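Local coordinates for protein glycogen synthase (Cyanobacterium sp. CLg1, PDB 6GNF) that is a glycosyltransferase of the starch and glycogen synthase family, built on a two-domain GT-B fold, that binds ADP and a glycan, at residues Asn170-Ser175 and Leu255-Ala260; His201-Gln206 and Val287-Val292. All blocks are in the same frame, centred on the assembly; numbering follows the deposited sequence.

In the fold
The two contacts interlock along the chain: residues 170-175, 201-206, 255-260 and 287-292 belong in turn to contact 1, contact 2, contact 1 and contact 2. Their centres lie about 10 Å apart. Segments 170-175 and 201-206 follow the neighbouring parallel strands 166-170 and 195-200 of the large mixed sheet, and Asn170 OD1 joins His201 NE2 at 2.8 Å, probably by a hydrogen bond. A second probable bond runs from the start of helix 257-264 to the other contact, with Leu258 N 2.9 Å from Gln206 O. Both contacts touch AC1, so they contribute the N-terminal-domain part of a glycan site that residues such as Gln362 and Glu434 complete.

Contact 1. Residues Asn170-Ser175 and Leu255-Ala260; sequences NDWHTS and LNWLKA. With GLC (alpha-D-glucopyranose), chain D; AC1 (4,6-dideoxy-4-{[(1S,4R,5S,6S)-4,5,6-trihydroxy-3-(hydroxymethyl)cyclohex-2-en-1-yl]amino}-alpha-D-glucopyranose), chain B.
Trp172 and Trp257 meet through their six-membered rings, whose planes are turned 59° against each other with centroids 5.7 Å apart. Trp257 CE3 comes to the edge of the Trp172 ring, 3.8 Å from Trp172 CE3. Packing is tightest beside Ser175, where OG lies 3.2 Å from Trp257 CB. With OG lodged between its own backbone N and carbonyl carbon (chi1 62°), the hydroxyl turns back along the chain and donates to Trp172 O at 2.7 Å. Ser175 N bonds to the same oxygen, so two donors grip it, and it also lies in the plane of the Trp257 ring, 3.5 Å from CE3. These residues join a short 3-10 turn, just past strand 166-170 of the Rossmann-like N-terminal domain of a GT-B glycosyltransferase, to the first turn of helix 257-264. Asn256 N-caps that helix, its OD1 accepting from Lys259 N. The fit is looser between Trp172 and Leu258, whose CB atoms stay 4.4 Å apart. Lys259 starts off away from the turn and is partly exposed; its NZ is bonded to the carbonyls of Asp226 and Ser228. The far side of the 170-175 turn faces sugar. Trp172 NE1 donates to GLC O3 over 3.3 Å at a bent 140°, and more weakly to O2. His173 lays CD2 over one face of the indole, near its rim, and presents a ring edge to GLC O3. Asp171 OD2 accepts from two hydroxyls of AC1, O2 and O3, the latter at 2.7 Å, while OD1 takes the backbone N-H groups of His201 and Asn202, which fix how the carboxylate is turned toward the glycan.

Contact 2. Residues His201-Gln206 and Val287-Val292; sequences HNIAFQ and VELDAV. With AC1 (4,6-dideoxy-4-{[(1S,4R,5S,6S)-4,5,6-trihydroxy-3-(hydroxymethyl)cyclohex-2-en-1-yl]amino}-alpha-D-glucopyranose), chain B; BGC (beta-D-glucopyranose), chain C.
Behind the glycan pocket, the turn that carries sugar-binding residues is pinned to the chain leading into helix 290-296 by Gln206 and Val287. Gln206 NE2 donates to Val287 O at 2.9 Å and a nearly straight 168°, with the oxygen in the amide plane. NE2 also donates to Ile203 O, 3.0 Å away, within its own turn, so one amide nitrogen braces the turn and holds it to Val287. Extended beyond CG, the Gln206 chain brings its amide against the two methyls of Leu289, where OE1 comes within 3.1 Å of CD1. The same OE1 is bonded to Arg208 and Asn256, which sets the amide's rotation. Beside it, Ile203 CG2 meets Val287 CG2 at 3.7 Å, methyl against methyl. On the pocket side, His201 ND1 lies 3.0 Å from AC1 O6B, a hydrogen bond made at the ring edge and in its plane. Phe205 turns one face to BGC, with O4 over the ring centre, while Ala204 CB backs the opposite face. Asn202 OD1 accepts from Ala204 N at 3.1 Å: an Asx turn that opens the type I beta turn Asn202-Phe205 lining this glycan site.

Contact 1. Residues Asn170-Ser175 and Leu255-Ala260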
# COMPACT_ATOMS: atom_id res chain seq x y z
N ASN A 170 1.18 -9.24 -6.53
CA ASN A 170 1.04 -8.28 -5.46
C ASN A 170 -0.25 -8.48 -4.70
O ASN A 170 -1.33 -8.41 -5.27
CB ASN A 170 1.12 -6.86 -6.03
CG ASN A 170 2.50 -6.54 -6.54
OD1 ASN A 170 3.38 -6.13 -5.79
ND2 ASN A 170 2.72 -6.76 -7.84
N ASP A 171 -0.13 -8.82 -3.42
CA ASP A 171 -1.26 -8.92 -2.50
C ASP A 171 -2.28 -10.00 -2.85
O ASP A 171 -2.09 -10.78 -3.81
CB ASP A 171 -1.94 -7.55 -2.31
CG ASP A 171 -1.52 -6.84 -1.01
OD1 ASP A 171 -0.93 -7.44 -0.09
OD2 ASP A 171 -1.77 -5.63 -0.96
N TRP A 172 -3.32 -10.11 -2.03
CA TRP A 172 -4.26 -11.21 -2.13
C TRP A 172 -4.99 -11.28 -3.47
O TRP A 172 -5.36 -12.37 -3.91
CB TRP A 172 -5.26 -11.19 -0.98
CG TRP A 172 -6.25 -10.09 -1.05
CD1 TRP A 172 -6.16 -8.86 -0.46
CD2 TRP A 172 -7.51 -10.11 -1.73
NE1 TRP A 172 -7.28 -8.11 -0.74
CE2 TRP A 172 -8.12 -8.86 -1.52
CE3 TRP A 172 -8.18 -11.06 -2.50
CZ2 TRP A 172 -9.37 -8.54 -2.05
CZ3 TRP A 172 -9.41 -10.74 -3.03
CH2 TRP A 172 -10.00 -9.49 -2.80
N HIS A 173 -5.18 -10.14 -4.12
CA HIS A 173 -5.98 -10.07 -5.36
C HIS A 173 -5.44 -10.96 -6.46
O HIS A 173 -6.20 -11.45 -7.30
CB HIS A 173 -6.05 -8.64 -5.92
CG HIS A 173 -6.31 -7.59 -4.88
ND1 HIS A 173 -5.29 -6.88 -4.28
CD2 HIS A 173 -7.46 -7.13 -4.35
CE1 HIS A 173 -5.81 -6.04 -3.41
NE2 HIS A 173 -7.13 -6.17 -3.43
N THR A 174 -4.12 -11.11 -6.49
CA THR A 174 -3.44 -11.87 -7.52
C THR A 174 -2.84 -13.17 -6.98
O THR A 174 -2.02 -13.81 -7.65
CB THR A 174 -2.29 -11.03 -8.11
OG1 THR A 174 -1.32 -10.76 -7.08
CG2 THR A 174 -2.84 -9.73 -8.68
N SER A 175 -3.25 -13.58 -5.78
CA SER A 175 -2.59 -14.70 -5.11
C SER A 175 -2.98 -16.08 -5.65
O SER A 175 -2.38 -17.06 -5.24
CB SER A 175 -2.80 -14.63 -3.59
OG SER A 175 -4.17 -14.73 -3.27
N LEU A 255 -12.49 -20.28 2.54
CA LEU A 255 -11.32 -20.20 1.67
C LEU A 255 -10.44 -19.01 2.05
O LEU A 255 -10.92 -18.03 2.60
CB LEU A 255 -11.74 -20.03 0.21
CG LEU A 255 -12.81 -20.99 -0.30
CD1 LEU A 255 -13.11 -20.69 -1.76
CD2 LEU A 255 -12.40 -22.45 -0.13
N ASN A 256 -9.16 -19.11 1.72
CA ASN A 256 -8.18 -18.07 1.97
C ASN A 256 -7.18 -18.07 0.82
O ASN A 256 -6.29 -18.92 0.77
CB ASN A 256 -7.47 -18.32 3.30
CG ASN A 256 -6.56 -17.18 3.72
OD1 ASN A 256 -5.76 -16.68 2.94
ND2 ASN A 256 -6.68 -16.76 4.97
N TRP A 257 -7.32 -17.10 -0.09
CA TRP A 257 -6.51 -17.05 -1.30
C TRP A 257 -5.04 -16.84 -1.00
O TRP A 257 -4.17 -17.47 -1.62
CB TRP A 257 -6.97 -15.90 -2.20
CG TRP A 257 -8.26 -16.10 -2.93
CD1 TRP A 257 -9.22 -17.03 -2.68
CD2 TRP A 257 -8.73 -15.30 -4.01
NE1 TRP A 257 -10.26 -16.87 -3.58
CE2 TRP A 257 -9.98 -15.81 -4.39
CE3 TRP A 257 -8.21 -14.20 -4.70
CZ2 TRP A 257 -10.72 -15.26 -5.44
CZ3 TRP A 257 -8.96 -13.65 -5.74
CH2 TRP A 257 -10.19 -14.19 -6.10
N LEU A 258 -4.74 -15.95 -0.06
CA LEU A 258 -3.36 -15.59 0.23
C LEU A 258 -2.60 -16.79 0.78
O LEU A 258 -1.42 -16.95 0.49
CB LEU A 258 -3.28 -14.45 1.23
CG LEU A 258 -1.88 -13.90 1.50
CD1 LEU A 258 -1.26 -13.37 0.23
CD2 LEU A 258 -1.97 -12.79 2.54
N LYS A 259 -3.27 -17.57 1.61
CA LYS A 259 -2.71 -18.83 2.11
C LYS A 259 -2.30 -19.73 0.95
O LYS A 259 -1.18 -20.20 0.91
CB LYS A 259 -3.72 -19.54 3.00
CG LYS A 259 -3.28 -20.93 3.47
CD LYS A 259 -4.18 -21.43 4.58
CE LYS A 259 -3.93 -22.89 4.91
NZ LYS A 259 -4.39 -23.81 3.83
N ALA A 260 -3.23 -19.95 0.02
CA ALA A 260 -2.95 -20.77 -1.16
C ALA A 260 -1.79 -20.21 -1.97
O ALA A 260 -0.97 -20.95 -2.50
CB ALA A 260 -4.19 -20.91 -2.03
C1 GLC D . -9.82 -3.21 0.20
C2 GLC D . -8.91 -4.19 -0.55
C3 GLC D . -7.47 -4.04 -0.05
C4 GLC D . -7.03 -2.59 -0.20
C5 GLC D . -7.98 -1.69 0.61
C6 GLC D . -7.60 -0.21 0.61
O2 GLC D . -9.32 -5.55 -0.34
O3 GLC D . -6.58 -4.91 -0.75
O4 GLC D . -5.68 -2.49 0.26
O5 GLC D . -9.31 -1.87 0.10
O6 GLC D . -7.62 0.36 -0.71
C1 AC1 B . -4.76 -1.96 -0.69
O2 AC1 B . -3.84 -4.21 -0.86
C2 AC1 B . -3.49 -2.82 -0.71
C4A AC1 B . 2.62 -0.39 2.57
C3 AC1 B . -2.64 -2.61 0.53
O3 AC1 B . -1.41 -3.31 0.33
C4 AC1 B . -2.38 -1.11 0.81
N4A AC1 B . -1.55 -0.83 2.00
C5 AC1 B . -3.76 -0.44 0.90
O5 AC1 B . -4.46 -0.60 -0.34
C6 AC1 B . -3.68 1.05 1.19
C1B AC1 B . -0.20 -1.34 2.24
C2B AC1 B . 0.41 -0.95 3.62
O2B AC1 B . -0.50 -0.31 4.50
C3B AC1 B . 1.59 -0.01 3.60
O3B AC1 B . 2.24 -0.04 4.87
O4 AC1 B . 3.55 0.69 2.51
C5B AC1 B . 1.97 -0.60 1.22
C7B AC1 B . 0.70 -0.97 1.09
C6B AC1 B . 2.80 -0.43 -0.00
O6B AC1 B . 3.89 -1.35 0.10

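Contact 2. Residues His201-Gln206 and Val287-Val292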
# COMPACT_ATOMS: atom_id res chain seq x y z
N HIS A 201 1.96 -6.90 0.59
CA HIS A 201 1.97 -5.50 1.05
C HIS A 201 1.18 -5.30 2.33
O HIS A 201 1.45 -4.35 3.04
CB HIS A 201 1.41 -4.57 -0.03
CG HIS A 201 2.17 -4.61 -1.31
ND1 HIS A 201 3.09 -3.65 -1.66
CD2 HIS A 201 2.17 -5.51 -2.33
CE1 HIS A 201 3.61 -3.95 -2.83
NE2 HIS A 201 3.06 -5.07 -3.26
N ASN A 202 0.20 -6.16 2.60
CA ASN A 202 -0.65 -6.03 3.77
C ASN A 202 -1.36 -7.34 4.11
O ASN A 202 -2.21 -7.80 3.33
CB ASN A 202 -1.71 -4.95 3.54
CG ASN A 202 -2.29 -4.41 4.86
OD1 ASN A 202 -2.54 -5.15 5.81
ND2 ASN A 202 -2.49 -3.12 4.91
N ILE A 203 -1.02 -7.91 5.26
CA ILE A 203 -1.51 -9.22 5.69
C ILE A 203 -2.93 -9.17 6.25
O ILE A 203 -3.55 -10.21 6.44
CB ILE A 203 -0.56 -9.84 6.74
CG1 ILE A 203 -0.76 -11.36 6.87
CG2 ILE A 203 -0.73 -9.20 8.11
CD1 ILE A 203 0.03 -12.17 5.88
N ALA A 204 -3.46 -7.98 6.50
CA ALA A 204 -4.80 -7.86 7.06
C ALA A 204 -5.87 -8.31 6.06
O ALA A 204 -6.94 -8.76 6.46
CB ALA A 204 -5.09 -6.44 7.51
N PHE A 205 -5.58 -8.24 4.77
CA PHE A 205 -6.53 -8.66 3.76
C PHE A 205 -5.94 -9.84 3.00
O PHE A 205 -4.85 -9.75 2.42
CB PHE A 205 -6.87 -7.50 2.83
CG PHE A 205 -7.23 -6.24 3.57
CD1 PHE A 205 -8.44 -6.14 4.26
CD2 PHE A 205 -6.34 -5.17 3.64
CE1 PHE A 205 -8.76 -5.01 4.97
CE2 PHE A 205 -6.66 -4.02 4.34
CZ PHE A 205 -7.88 -3.94 5.01
N GLN A 206 -6.67 -10.95 3.02
CA GLN A 206 -6.14 -12.24 2.62
C GLN A 206 -6.96 -12.97 1.55
O GLN A 206 -6.55 -14.05 1.11
CB GLN A 206 -6.04 -13.12 3.87
CG GLN A 206 -5.23 -12.50 4.99
CD GLN A 206 -5.19 -13.34 6.25
OE1 GLN A 206 -5.96 -14.28 6.41
NE2 GLN A 206 -4.32 -12.96 7.18
N VAL A 287 -1.81 -12.26 11.43
CA VAL A 287 -3.26 -12.37 11.27
C VAL A 287 -3.65 -13.81 10.86
O VAL A 287 -4.30 -14.05 9.83
CB VAL A 287 -3.80 -11.30 10.29
CG1 VAL A 287 -5.32 -11.30 10.24
CG2 VAL A 287 -3.31 -9.93 10.71
N GLU A 288 -3.19 -14.75 11.69
CA GLU A 288 -3.47 -16.18 11.57
C GLU A 288 -2.73 -16.92 10.46
O GLU A 288 -2.87 -18.13 10.35
CB GLU A 288 -4.98 -16.46 11.48
CG GLU A 288 -5.75 -16.01 12.71
CD GLU A 288 -7.22 -15.78 12.40
OE1 GLU A 288 -8.04 -16.63 12.80
OE2 GLU A 288 -7.56 -14.76 11.76
N LEU A 289 -1.92 -16.22 9.66
CA LEU A 289 -1.12 -16.89 8.63
C LEU A 289 0.36 -17.01 9.03
O LEU A 289 1.21 -17.34 8.20
CB LEU A 289 -1.26 -16.19 7.26
CG LEU A 289 -2.61 -16.40 6.56
CD1 LEU A 289 -3.80 -16.18 7.47
CD2 LEU A 289 -2.74 -15.54 5.31
N ASP A 290 0.65 -16.83 10.32
CA ASP A 290 2.02 -16.88 10.82
C ASP A 290 2.70 -18.23 10.58
O ASP A 290 3.88 -18.28 10.21
CB ASP A 290 2.10 -16.50 12.30
CG ASP A 290 1.25 -17.38 13.19
OD1 ASP A 290 0.08 -17.64 12.84
OD2 ASP A 290 1.75 -17.82 14.25
N ALA A 291 1.97 -19.32 10.78
CA ALA A 291 2.53 -20.66 10.61
C ALA A 291 2.77 -20.96 9.13
O ALA A 291 3.80 -21.52 8.75
CB ALA A 291 1.64 -21.72 11.25
N VAL A 292 1.84 -20.55 8.27
CA VAL A 292 2.04 -20.70 6.84
C VAL A 292 3.27 -19.90 6.38
O VAL A 292 4.11 -20.43 5.65
CB VAL A 292 0.79 -20.27 6.04
CG1 VAL A 292 1.07 -20.30 4.54
CG2 VAL A 292 -0.38 -21.18 6.36
C1 AC1 B . -4.76 -1.96 -0.69
O2 AC1 B . -3.84 -4.21 -0.86
C2 AC1 B . -3.49 -2.82 -0.71
C4A AC1 B . 2.62 -0.39 2.57
C3 AC1 B . -2.64 -2.61 0.53
O3 AC1 B . -1.41 -3.31 0.33
C4 AC1 B . -2.38 -1.11 0.81
N4A AC1 B . -1.55 -0.83 2.00
C5 AC1 B . -3.76 -0.44 0.90
O5 AC1 B . -4.46 -0.60 -0.34
C6 AC1 B . -3.68 1.05 1.19
C1B AC1 B . -0.20 -1.34 2.24
C2B AC1 B . 0.41 -0.95 3.62
O2B AC1 B . -0.50 -0.31 4.50
C3B AC1 B . 1.59 -0.01 3.60
O3B AC1 B . 2.24 -0.04 4.87
O4 AC1 B . 3.55 0.69 2.51
C5B AC1 B . 1.97 -0.60 1.22
C7B AC1 B . 0.70 -0.97 1.09
C6B AC1 B . 2.80 -0.43 -0.00
O6B AC1 B . 3.89 -1.35 0.10
C2 BGC C . -12.94 -5.16 3.10
C3 BGC C . -11.66 -5.09 2.25
C4 BGC C . -11.23 -3.63 2.13
C5 BGC C . -11.23 -2.87 3.47
C6 BGC C . -11.17 -1.37 3.23
C1 BGC C . -12.62 -4.54 4.47
O1 BGC C . -13.71 -4.72 5.37
O2 BGC C . -13.42 -6.50 3.25
O3 BGC C . -11.84 -5.69 0.96
O4 BGC C . -9.91 -3.58 1.58
O5 BGC C . -12.37 -3.15 4.28
O6 BGC C . -10.29 -0.81 4.20